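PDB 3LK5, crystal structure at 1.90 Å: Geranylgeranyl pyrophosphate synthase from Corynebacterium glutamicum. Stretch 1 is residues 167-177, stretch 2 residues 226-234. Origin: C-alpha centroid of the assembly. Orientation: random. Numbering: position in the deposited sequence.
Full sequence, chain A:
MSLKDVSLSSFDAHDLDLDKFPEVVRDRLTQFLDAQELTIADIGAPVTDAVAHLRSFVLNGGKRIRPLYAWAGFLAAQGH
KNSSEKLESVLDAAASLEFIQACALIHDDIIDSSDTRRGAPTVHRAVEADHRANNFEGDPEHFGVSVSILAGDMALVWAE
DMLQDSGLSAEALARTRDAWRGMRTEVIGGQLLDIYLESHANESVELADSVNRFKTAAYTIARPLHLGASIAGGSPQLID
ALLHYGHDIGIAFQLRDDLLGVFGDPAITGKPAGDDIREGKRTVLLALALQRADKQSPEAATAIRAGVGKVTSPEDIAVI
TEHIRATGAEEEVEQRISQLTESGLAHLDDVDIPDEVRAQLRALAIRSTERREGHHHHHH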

# COMPACT_ATOMS: atom_id res chain seq x y z
N GLY A 167 -20.54 1.07 -2.76
CA GLY A 167 -21.99 1.02 -2.56
C GLY A 167 -22.49 -0.41 -2.38
O GLY A 167 -23.69 -0.60 -2.26
N LEU A 168 -21.59 -1.41 -2.37
CA LEU A 168 -21.97 -2.77 -1.89
C LEU A 168 -22.57 -2.64 -0.49
O LEU A 168 -22.11 -1.82 0.32
CB LEU A 168 -20.74 -3.70 -1.82
CG LEU A 168 -20.19 -4.19 -3.18
CD1 LEU A 168 -18.98 -5.09 -2.95
CD2 LEU A 168 -21.29 -4.97 -3.95
N SER A 169 -23.59 -3.44 -0.21
CA SER A 169 -24.22 -3.50 1.10
C SER A 169 -23.20 -3.93 2.16
O SER A 169 -22.19 -4.56 1.84
CB SER A 169 -25.38 -4.50 1.07
OG SER A 169 -24.91 -5.84 0.93
N ALA A 170 -23.49 -3.60 3.42
CA ALA A 170 -22.67 -4.09 4.55
C ALA A 170 -22.49 -5.59 4.49
O ALA A 170 -21.41 -6.10 4.79
CB ALA A 170 -23.33 -3.73 5.85
N GLU A 171 -23.58 -6.32 4.17
CA GLU A 171 -23.52 -7.79 4.13
C GLU A 171 -22.57 -8.27 3.04
O GLU A 171 -21.73 -9.18 3.27
CB GLU A 171 -24.93 -8.37 3.92
CG GLU A 171 -25.89 -8.10 5.09
CD GLU A 171 -26.43 -6.63 5.23
OE1 GLU A 171 -26.22 -5.72 4.37
OE2 GLU A 171 -27.11 -6.39 6.25
N ALA A 172 -22.69 -7.68 1.85
CA ALA A 172 -21.80 -8.02 0.73
C ALA A 172 -20.34 -7.69 1.07
O ALA A 172 -19.45 -8.51 0.83
CB ALA A 172 -22.23 -7.27 -0.56
N LEU A 173 -20.10 -6.52 1.66
CA LEU A 173 -18.72 -6.18 2.09
C LEU A 173 -18.16 -7.19 3.05
O LEU A 173 -17.02 -7.64 2.88
CB LEU A 173 -18.62 -4.75 2.70
CG LEU A 173 -18.75 -3.64 1.67
CD1 LEU A 173 -18.90 -2.29 2.37
CD2 LEU A 173 -17.53 -3.66 0.70
N ALA A 174 -18.96 -7.60 4.04
CA ALA A 174 -18.51 -8.61 4.96
C ALA A 174 -18.16 -9.91 4.24
O ALA A 174 -17.19 -10.59 4.62
CB ALA A 174 -19.58 -8.88 6.07
N ARG A 175 -18.95 -10.27 3.21
CA ARG A 175 -18.70 -11.53 2.51
C ARG A 175 -17.38 -11.47 1.73
O ARG A 175 -16.76 -12.51 1.53
CB ARG A 175 -19.85 -11.89 1.53
CG ARG A 175 -21.13 -12.44 2.24
CD ARG A 175 -22.12 -13.11 1.23
NE ARG A 175 -22.54 -12.18 0.19
CZ ARG A 175 -23.60 -11.38 0.29
NH1 ARG A 175 -23.93 -10.56 -0.72
NH2 ARG A 175 -24.34 -11.38 1.40
N THR A 176 -16.97 -10.27 1.31
CA THR A 176 -15.71 -10.10 0.55
C THR A 176 -14.46 -10.40 1.38
O THR A 176 -13.40 -10.62 0.80
CB THR A 176 -15.52 -8.68 -0.07
OG1 THR A 176 -15.35 -7.68 0.96
CG2 THR A 176 -16.70 -8.30 -1.00
N ARG A 177 -14.56 -10.45 2.71
CA ARG A 177 -13.33 -10.44 3.53
C ARG A 177 -12.37 -11.59 3.20
O ARG A 177 -11.18 -11.36 2.96
CB ARG A 177 -13.66 -10.44 5.04
CG ARG A 177 -14.31 -9.15 5.61
CD ARG A 177 -13.44 -7.94 5.32
NE ARG A 177 -12.05 -8.10 5.79
CZ ARG A 177 -11.02 -7.50 5.20
NH1 ARG A 177 -11.25 -6.73 4.11
NH2 ARG A 177 -9.78 -7.69 5.66
N HIS A 226 -13.22 -15.93 -6.43
CA HIS A 226 -13.72 -16.02 -5.05
C HIS A 226 -14.42 -14.72 -4.65
O HIS A 226 -15.53 -14.73 -4.12
CB HIS A 226 -12.55 -16.38 -4.10
CG HIS A 226 -12.97 -16.69 -2.70
ND1 HIS A 226 -12.06 -16.96 -1.69
CD2 HIS A 226 -14.19 -16.71 -2.12
CE1 HIS A 226 -12.72 -17.14 -0.56
NE2 HIS A 226 -14.01 -17.00 -0.79
N LEU A 227 -13.76 -13.59 -4.92
CA LEU A 227 -14.34 -12.28 -4.56
C LEU A 227 -15.72 -12.07 -5.22
O LEU A 227 -16.71 -11.70 -4.55
CB LEU A 227 -13.34 -11.18 -4.97
CG LEU A 227 -13.81 -9.74 -4.81
CD1 LEU A 227 -14.06 -9.52 -3.27
CD2 LEU A 227 -12.77 -8.73 -5.40
N GLY A 228 -15.78 -12.26 -6.53
CA GLY A 228 -17.04 -12.09 -7.28
C GLY A 228 -18.11 -13.04 -6.77
O GLY A 228 -19.26 -12.63 -6.55
N ALA A 229 -17.74 -14.30 -6.55
CA ALA A 229 -18.72 -15.27 -6.02
C ALA A 229 -19.22 -14.92 -4.62
O ALA A 229 -20.42 -15.08 -4.34
CB ALA A 229 -18.17 -16.74 -6.08
N SER A 230 -18.33 -14.43 -3.75
CA SER A 230 -18.73 -14.01 -2.40
C SER A 230 -19.69 -12.83 -2.45
O SER A 230 -20.66 -12.78 -1.70
CB SER A 230 -17.47 -13.63 -1.57
OG SER A 230 -16.75 -14.82 -1.29
N ILE A 231 -19.45 -11.90 -3.38
CA ILE A 231 -20.35 -10.72 -3.52
C ILE A 231 -21.78 -11.21 -3.84
O ILE A 231 -22.77 -10.69 -3.27
CB ILE A 231 -19.83 -9.74 -4.56
CG1 ILE A 231 -18.54 -9.09 -4.04
CG2 ILE A 231 -20.90 -8.61 -4.91
CD1 ILE A 231 -17.74 -8.33 -5.12
N ALA A 232 -21.86 -12.25 -4.68
CA ALA A 232 -23.14 -12.83 -5.12
C ALA A 232 -23.74 -13.80 -4.11
O ALA A 232 -24.87 -14.24 -4.29
CB ALA A 232 -22.97 -13.53 -6.48
N GLY A 233 -23.01 -14.11 -3.04
CA GLY A 233 -23.56 -14.98 -2.00
C GLY A 233 -23.44 -16.44 -2.41
O GLY A 233 -24.23 -17.28 -1.97
N GLY A 234 -22.43 -16.74 -3.23
CA GLY A 234 -22.18 -18.10 -3.76
C GLY A 234 -21.95 -19.15 -2.67
O GLY A 234 -21.40 -18.85 -1.58
O HOH W 1 -14.75 -13.77 0.33

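How do the two backbones come to lie side by side? Helix 170-177 and helix 226-231 run roughly antiparallel, their N-to-C directions 148° apart, and their axes approach to 8.2 Å. That is a close packing, and at each of the two closest pairs one partner is small, Ala172 in the first and Ser230 in the second: Ala172 CA is 5.2 Å from Ile231 CA, and Arg175 CA is 5.5 Å from Ser230 CA. Because the directions nearly oppose, the start of the first helix meets the end of the second, while Thr176, further along, reaches back to Leu227. Ser169 caps the first helix: in its p rotamer (chi1 69°) OG accepts from Ala172 N at 3.0 Å, standing in for the carbonyl that a preceding helical turn would offer.

Why does Arg175 fold along the end of the second helix? Its CA-to-CB bond points toward the other stretch, and the m, t, m sequence of chi1 to chi3 carries the guanidinium to carbonyls that the ending helix leaves accessible. Arg175 NE donates to Ser230 O at 2.7 Å, and Arg175 NH1 donates to Ile231 O at 2.8 Å with a nearly straight angle of 166°. Both oxygens lie at the edge of the guanidinium, near its plane, where its N-H bonds point. The positive group thus meets the partial negative charge that gathers at a helix C-terminus.

What shapes the turn beside that arginine? Gly233 leaves helical geometry with a positive phi of 81°, a value that favours glycine, and closes a Schellman motif: Gly233 N bonds to Ser230 O at 3.0 Å and Gly234 N to Ala229 O at 2.8 Å. Ser230 O therefore accepts from both Gly233 N and Arg175 NE, tying the turn to the first helix. Gly233 CA lies 3.7 Å from Arg175 NE, so the arginine and the turn are in contact.

How do the apolar side chains fill the rest of the contact? Ile231 has its CA-to-CB bond pointing away, yet in its m, t conformation it still has the largest covered area of any residue here. Its CG2 meets Leu168 CD2 at 3.8 Å, and its CG1 meets Thr176 CG2 at 3.6 Å. Thr176 adopts the p rotamer (chi1 67°), which lets OG1 donate to Leu173 O at 2.5 Å within its own helix; with the hydroxyl so engaged, the methyl is left for Ile231. Leu227 sets out sideways, but its t, p rotamer brings its end nearer, with CD1 3.6 Å from Thr176 CB.

What does the polar Ser230 do between the helices? Both CA-to-CB bonds, its own and that of Arg175, point toward the other stretch, and Ser230 CB comes to 4.3 Å from Arg175 CB. In the m rotamer (chi1 -70°) Ser230 OG lies 3.1 Å from His226 O, one turn back, and 2.8 Å from water 1. That water donates to Arg175 O at 2.7 Å, bridging the helices.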